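Local coordinates for Arf-GAP domain and FG repeat-containing protein 1 (Homo sapiens, PDB 2OLM) that acts as a cofactor for HIV-1 Rev, promoting movement of Rev-responsive element-containing RNAs from the nuclear periphery to the cytoplasm, and is required for vesicle docking or fusion during acrosome biogenesis, at residues A[90-103]-A[115-129]. Residues are numbered along the deposited sequence; the frame is centred on the assembly and turned at random.
Sequences QIWLGLFDDRSSAI and FLQEKYEKKRWYVPP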
# COMPACT_ATOMS: atom_id res chain seq x y z
N GLN A 90 0.53 24.59 -8.68
CA GLN A 90 0.37 25.56 -9.75
C GLN A 90 -0.92 26.39 -9.59
O GLN A 90 -1.00 27.53 -10.09
CB GLN A 90 0.41 24.86 -11.09
CG GLN A 90 1.75 24.16 -11.37
CD GLN A 90 2.91 25.13 -11.39
OE1 GLN A 90 2.76 26.26 -11.85
NE2 GLN A 90 4.06 24.72 -10.86
N ILE A 91 -1.91 25.84 -8.90
CA ILE A 91 -3.20 26.50 -8.66
C ILE A 91 -3.15 27.28 -7.35
O ILE A 91 -3.08 28.51 -7.33
CB ILE A 91 -4.36 25.45 -8.65
CG1 ILE A 91 -4.45 24.79 -10.03
CG2 ILE A 91 -5.69 26.11 -8.22
CD1 ILE A 91 -5.25 23.46 -10.03
N TRP A 92 -3.11 26.55 -6.25
CA TRP A 92 -3.26 27.15 -4.93
C TRP A 92 -2.03 27.94 -4.45
O TRP A 92 -2.14 28.80 -3.57
CB TRP A 92 -3.63 26.04 -3.90
CG TRP A 92 -4.85 25.33 -4.30
CD1 TRP A 92 -4.92 24.09 -4.88
CD2 TRP A 92 -6.20 25.81 -4.22
NE1 TRP A 92 -6.24 23.78 -5.19
CE2 TRP A 92 -7.03 24.83 -4.78
CE3 TRP A 92 -6.77 26.99 -3.72
CZ2 TRP A 92 -8.42 25.00 -4.89
CZ3 TRP A 92 -8.15 27.14 -3.78
CH2 TRP A 92 -8.96 26.15 -4.38
N LEU A 93 -0.87 27.60 -5.02
CA LEU A 93 0.37 28.27 -4.71
C LEU A 93 0.98 28.84 -6.00
O LEU A 93 2.20 29.07 -6.06
CB LEU A 93 1.38 27.32 -4.04
CG LEU A 93 0.94 26.74 -2.71
CD1 LEU A 93 1.91 25.65 -2.29
CD2 LEU A 93 0.77 27.83 -1.65
N GLY A 94 0.18 29.12 -7.02
CA GLY A 94 0.73 29.59 -8.30
C GLY A 94 1.47 30.89 -8.18
O GLY A 94 2.40 31.15 -8.97
N LEU A 95 1.11 31.73 -7.22
CA LEU A 95 1.77 33.06 -7.00
C LEU A 95 2.72 33.06 -5.80
O LEU A 95 3.34 34.07 -5.50
CB LEU A 95 0.71 34.18 -6.87
CG LEU A 95 -0.30 34.22 -7.99
CD1 LEU A 95 -1.31 35.37 -7.75
CD2 LEU A 95 0.39 34.34 -9.38
N PHE A 96 2.80 31.95 -5.09
CA PHE A 96 3.62 31.80 -3.86
C PHE A 96 5.09 31.67 -4.21
O PHE A 96 5.45 30.93 -5.11
CB PHE A 96 3.11 30.56 -3.11
CG PHE A 96 3.66 30.34 -1.74
CD1 PHE A 96 2.98 30.74 -0.61
CD2 PHE A 96 4.85 29.67 -1.57
CE1 PHE A 96 3.50 30.49 0.69
CE2 PHE A 96 5.37 29.44 -0.32
CZ PHE A 96 4.70 29.83 0.81
N ASP A 97 5.92 32.41 -3.48
CA ASP A 97 7.37 32.30 -3.62
C ASP A 97 7.94 31.46 -2.50
O ASP A 97 7.80 31.80 -1.33
CB ASP A 97 8.01 33.65 -3.67
CG ASP A 97 9.42 33.58 -4.11
OD1 ASP A 97 9.68 33.77 -5.31
OD2 ASP A 97 10.29 33.23 -3.28
N ASP A 98 8.58 30.36 -2.87
CA ASP A 98 9.10 29.40 -1.88
C ASP A 98 10.20 29.96 -1.02
O ASP A 98 10.49 29.38 0.03
CB ASP A 98 9.61 28.17 -2.58
CG ASP A 98 8.51 27.34 -3.25
OD1 ASP A 98 7.34 27.40 -2.82
OD2 ASP A 98 8.87 26.62 -4.19
N ARG A 99 10.81 31.08 -1.42
CA ARG A 99 11.85 31.69 -0.60
C ARG A 99 11.31 32.58 0.48
O ARG A 99 11.91 32.73 1.52
CB ARG A 99 12.80 32.50 -1.46
CG ARG A 99 13.54 31.68 -2.47
CD ARG A 99 14.09 32.48 -3.65
NE ARG A 99 13.03 33.01 -4.51
CZ ARG A 99 13.23 33.51 -5.71
NH1 ARG A 99 14.45 33.56 -6.26
NH2 ARG A 99 12.20 33.92 -6.41
N SER A 100 10.18 33.24 0.24
CA SER A 100 9.76 34.26 1.22
C SER A 100 8.29 34.55 1.41
O SER A 100 7.94 35.39 2.22
CB SER A 100 10.50 35.55 0.97
OG SER A 100 10.13 36.07 -0.26
N SER A 101 7.42 33.83 0.73
CA SER A 101 6.01 34.05 0.96
C SER A 101 5.61 33.67 2.38
O SER A 101 6.30 32.88 3.02
CB SER A 101 5.17 33.33 -0.04
OG SER A 101 5.14 34.02 -1.28
N ALA A 102 4.49 34.24 2.84
CA ALA A 102 4.11 34.22 4.25
C ALA A 102 3.67 32.84 4.61
O ALA A 102 2.69 32.34 4.04
CB ALA A 102 2.98 35.22 4.48
N ILE A 103 4.37 32.21 5.56
CA ILE A 103 3.96 30.90 6.12
C ILE A 103 3.85 30.98 7.64
O ILE A 103 4.51 31.80 8.29
CB ILE A 103 4.89 29.76 5.71
CG1 ILE A 103 6.34 30.04 6.11
CG2 ILE A 103 4.74 29.55 4.24
CD1 ILE A 103 7.15 28.84 6.23
N PHE A 115 -3.63 30.59 7.81
CA PHE A 115 -2.87 30.33 6.57
C PHE A 115 -3.67 29.52 5.56
O PHE A 115 -3.76 29.88 4.39
CB PHE A 115 -1.57 29.64 6.89
CG PHE A 115 -0.83 29.13 5.66
CD1 PHE A 115 -0.22 30.01 4.78
CD2 PHE A 115 -0.75 27.79 5.39
CE1 PHE A 115 0.46 29.54 3.67
CE2 PHE A 115 -0.09 27.32 4.26
CZ PHE A 115 0.52 28.22 3.40
N LEU A 116 -4.30 28.45 6.01
CA LEU A 116 -5.13 27.63 5.14
C LEU A 116 -6.34 28.42 4.62
O LEU A 116 -6.75 28.26 3.46
CB LEU A 116 -5.57 26.35 5.85
CG LEU A 116 -4.48 25.41 6.28
CD1 LEU A 116 -5.11 24.28 7.14
CD2 LEU A 116 -3.74 24.85 5.15
N GLN A 117 -6.92 29.30 5.44
CA GLN A 117 -7.95 30.23 4.95
C GLN A 117 -7.44 31.13 3.84
O GLN A 117 -8.12 31.33 2.84
CB GLN A 117 -8.56 31.04 6.08
CG GLN A 117 -9.41 30.21 7.00
CD GLN A 117 -10.04 30.99 8.13
OE1 GLN A 117 -10.98 30.50 8.75
NE2 GLN A 117 -9.53 32.19 8.41
N GLU A 118 -6.24 31.68 4.04
CA GLU A 118 -5.67 32.54 2.99
C GLU A 118 -5.41 31.75 1.74
O GLU A 118 -5.63 32.25 0.64
CB GLU A 118 -4.42 33.25 3.50
CG GLU A 118 -4.79 34.42 4.40
CD GLU A 118 -3.67 35.36 4.68
OE1 GLU A 118 -2.50 34.99 4.42
OE2 GLU A 118 -4.00 36.44 5.21
N LYS A 119 -5.00 30.50 1.88
CA LYS A 119 -4.62 29.66 0.74
C LYS A 119 -5.85 29.26 -0.09
O LYS A 119 -5.86 29.39 -1.32
CB LYS A 119 -3.85 28.42 1.20
CG LYS A 119 -3.31 27.54 0.13
CD LYS A 119 -2.36 26.49 0.72
CE LYS A 119 -1.84 25.54 -0.32
NZ LYS A 119 -0.85 24.51 0.24
N TYR A 120 -6.86 28.73 0.60
CA TYR A 120 -7.97 28.07 -0.07
C TYR A 120 -9.23 28.91 -0.17
O TYR A 120 -9.96 28.76 -1.14
CB TYR A 120 -8.32 26.72 0.62
CG TYR A 120 -7.20 25.71 0.51
CD1 TYR A 120 -6.87 25.12 -0.70
CD2 TYR A 120 -6.44 25.38 1.60
CE1 TYR A 120 -5.81 24.22 -0.80
CE2 TYR A 120 -5.40 24.49 1.52
CZ TYR A 120 -5.09 23.91 0.30
OH TYR A 120 -4.06 23.01 0.14
N GLU A 121 -9.49 29.75 0.83
CA GLU A 121 -10.74 30.53 0.87
C GLU A 121 -10.55 31.91 0.25
O GLU A 121 -11.25 32.29 -0.71
CB GLU A 121 -11.29 30.62 2.30
CG GLU A 121 -11.53 29.27 2.97
CD GLU A 121 -12.16 29.34 4.33
OE1 GLU A 121 -12.36 30.45 4.85
OE2 GLU A 121 -12.46 28.27 4.87
N LYS A 122 -9.56 32.64 0.78
CA LYS A 122 -9.28 33.98 0.26
C LYS A 122 -8.43 33.94 -1.01
O LYS A 122 -8.38 34.94 -1.72
CB LYS A 122 -8.60 34.80 1.33
CG LYS A 122 -9.47 34.95 2.59
CD LYS A 122 -8.77 35.69 3.67
CE LYS A 122 -9.61 35.77 4.93
NZ LYS A 122 -8.75 36.01 6.12
N LYS A 123 -7.77 32.81 -1.30
CA LYS A 123 -7.06 32.62 -2.55
C LYS A 123 -5.94 33.65 -2.74
O LYS A 123 -5.76 34.21 -3.83
CB LYS A 123 -8.06 32.62 -3.72
CG LYS A 123 -8.78 31.32 -3.76
CD LYS A 123 -9.98 31.35 -4.65
CE LYS A 123 -10.62 29.98 -4.68
NZ LYS A 123 -11.90 29.99 -5.42
N ARG A 124 -5.16 33.83 -1.71
CA ARG A 124 -4.11 34.84 -1.74
C ARG A 124 -3.06 34.56 -2.84
O ARG A 124 -2.50 35.54 -3.41
CB ARG A 124 -3.42 34.89 -0.39
CG ARG A 124 -2.24 35.87 -0.33
CD ARG A 124 -1.86 36.11 1.10
NE ARG A 124 -0.71 37.01 1.20
CZ ARG A 124 -0.13 37.32 2.34
NH1 ARG A 124 -0.62 36.87 3.48
NH2 ARG A 124 0.93 38.13 2.35
N TRP A 125 -2.75 33.31 -3.13
CA TRP A 125 -1.64 32.95 -4.05
C TRP A 125 -2.15 32.20 -5.27
O TRP A 125 -1.41 31.45 -5.90
CB TRP A 125 -0.58 32.08 -3.32
CG TRP A 125 -0.03 32.72 -2.12
CD1 TRP A 125 0.95 33.71 -2.08
CD2 TRP A 125 -0.38 32.48 -0.73
NE1 TRP A 125 1.21 34.06 -0.78
CE2 TRP A 125 0.41 33.32 0.06
CE3 TRP A 125 -1.27 31.60 -0.10
CZ2 TRP A 125 0.32 33.34 1.45
CZ3 TRP A 125 -1.36 31.63 1.27
CH2 TRP A 125 -0.56 32.48 2.03
N TYR A 126 -3.43 32.39 -5.59
CA TYR A 126 -4.16 31.49 -6.47
C TYR A 126 -4.05 31.88 -7.94
O TYR A 126 -4.19 33.07 -8.29
CB TYR A 126 -5.63 31.54 -6.04
CG TYR A 126 -6.65 30.73 -6.81
CD1 TYR A 126 -6.90 29.40 -6.49
CD2 TYR A 126 -7.43 31.31 -7.80
CE1 TYR A 126 -7.86 28.67 -7.16
CE2 TYR A 126 -8.38 30.61 -8.44
CZ TYR A 126 -8.61 29.28 -8.13
OH TYR A 126 -9.62 28.57 -8.77
N VAL A 127 -3.84 30.89 -8.80
CA VAL A 127 -3.98 31.02 -10.25
C VAL A 127 -5.07 30.04 -10.70
O VAL A 127 -5.04 28.87 -10.33
CB VAL A 127 -2.65 30.68 -10.96
CG1 VAL A 127 -2.84 30.74 -12.50
CG2 VAL A 127 -1.55 31.64 -10.52
N PRO A 128 -6.08 30.53 -11.43
CA PRO A 128 -7.19 29.64 -11.81
C PRO A 128 -6.71 28.42 -12.58
O PRO A 128 -5.76 28.51 -13.36
CB PRO A 128 -8.07 30.53 -12.70
CG PRO A 128 -7.77 31.88 -12.32
CD PRO A 128 -6.33 31.91 -11.86
N PRO A 129 -7.35 27.26 -12.36
CA PRO A 129 -6.88 26.05 -12.99
C PRO A 129 -6.69 26.06 -14.49
O PRO A 129 -5.77 25.43 -14.97
CB PRO A 129 -7.93 25.00 -12.58
CG PRO A 129 -8.54 25.53 -11.38
CD PRO A 129 -8.44 27.00 -11.40
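Trp92, closing helix 84-92, lies between Tyr120 and Tyr126 in an aromatic cluster of the zinc-finger Arf-GAP domain, where the ends of helices 84-92 and 109-121 and the loops that follow them pack together. Tyr120 CD1 sits over one face of the indole, 3.6 Å from Trp92 CE3; Tyr126 CE1 sits over the opposite face, near the rim. Both tyrosine planes are inclined to the six-membered ring of Trp92, at 55° and 56°. At the indole edge Lys119 O, buried without a hydrogen-bond partner, lies 3.5 Å from Trp92 CE3. The Tyr120 hydroxyl and the Lys119 ammonium reach Asp30, tying this corner to the zinc-finger loop.

A second aromatic pair is edge-to-face: with its CG anti to the backbone N (chi1 -171°), Phe96 turns its edge onto the Trp125 indole, CD1 lying 3.7 Å from Trp125 CE2. The aliphatic CG of Arg124 covers the other indole face, while Arg124 NH1 is salt-bridged to Glu118 OE1.

Two backbone hydrogen bonds join the segments, Val127 N to Ile91 O (2.9 Å) and Leu95 N to Trp125 O (2.9 Å). Apolar contacts flank them: Leu95 CD2 meets Val127 CG2 at 3.5 Å, and Ile91 CG2 touches Tyr126 CE1, also at 3.5 Å.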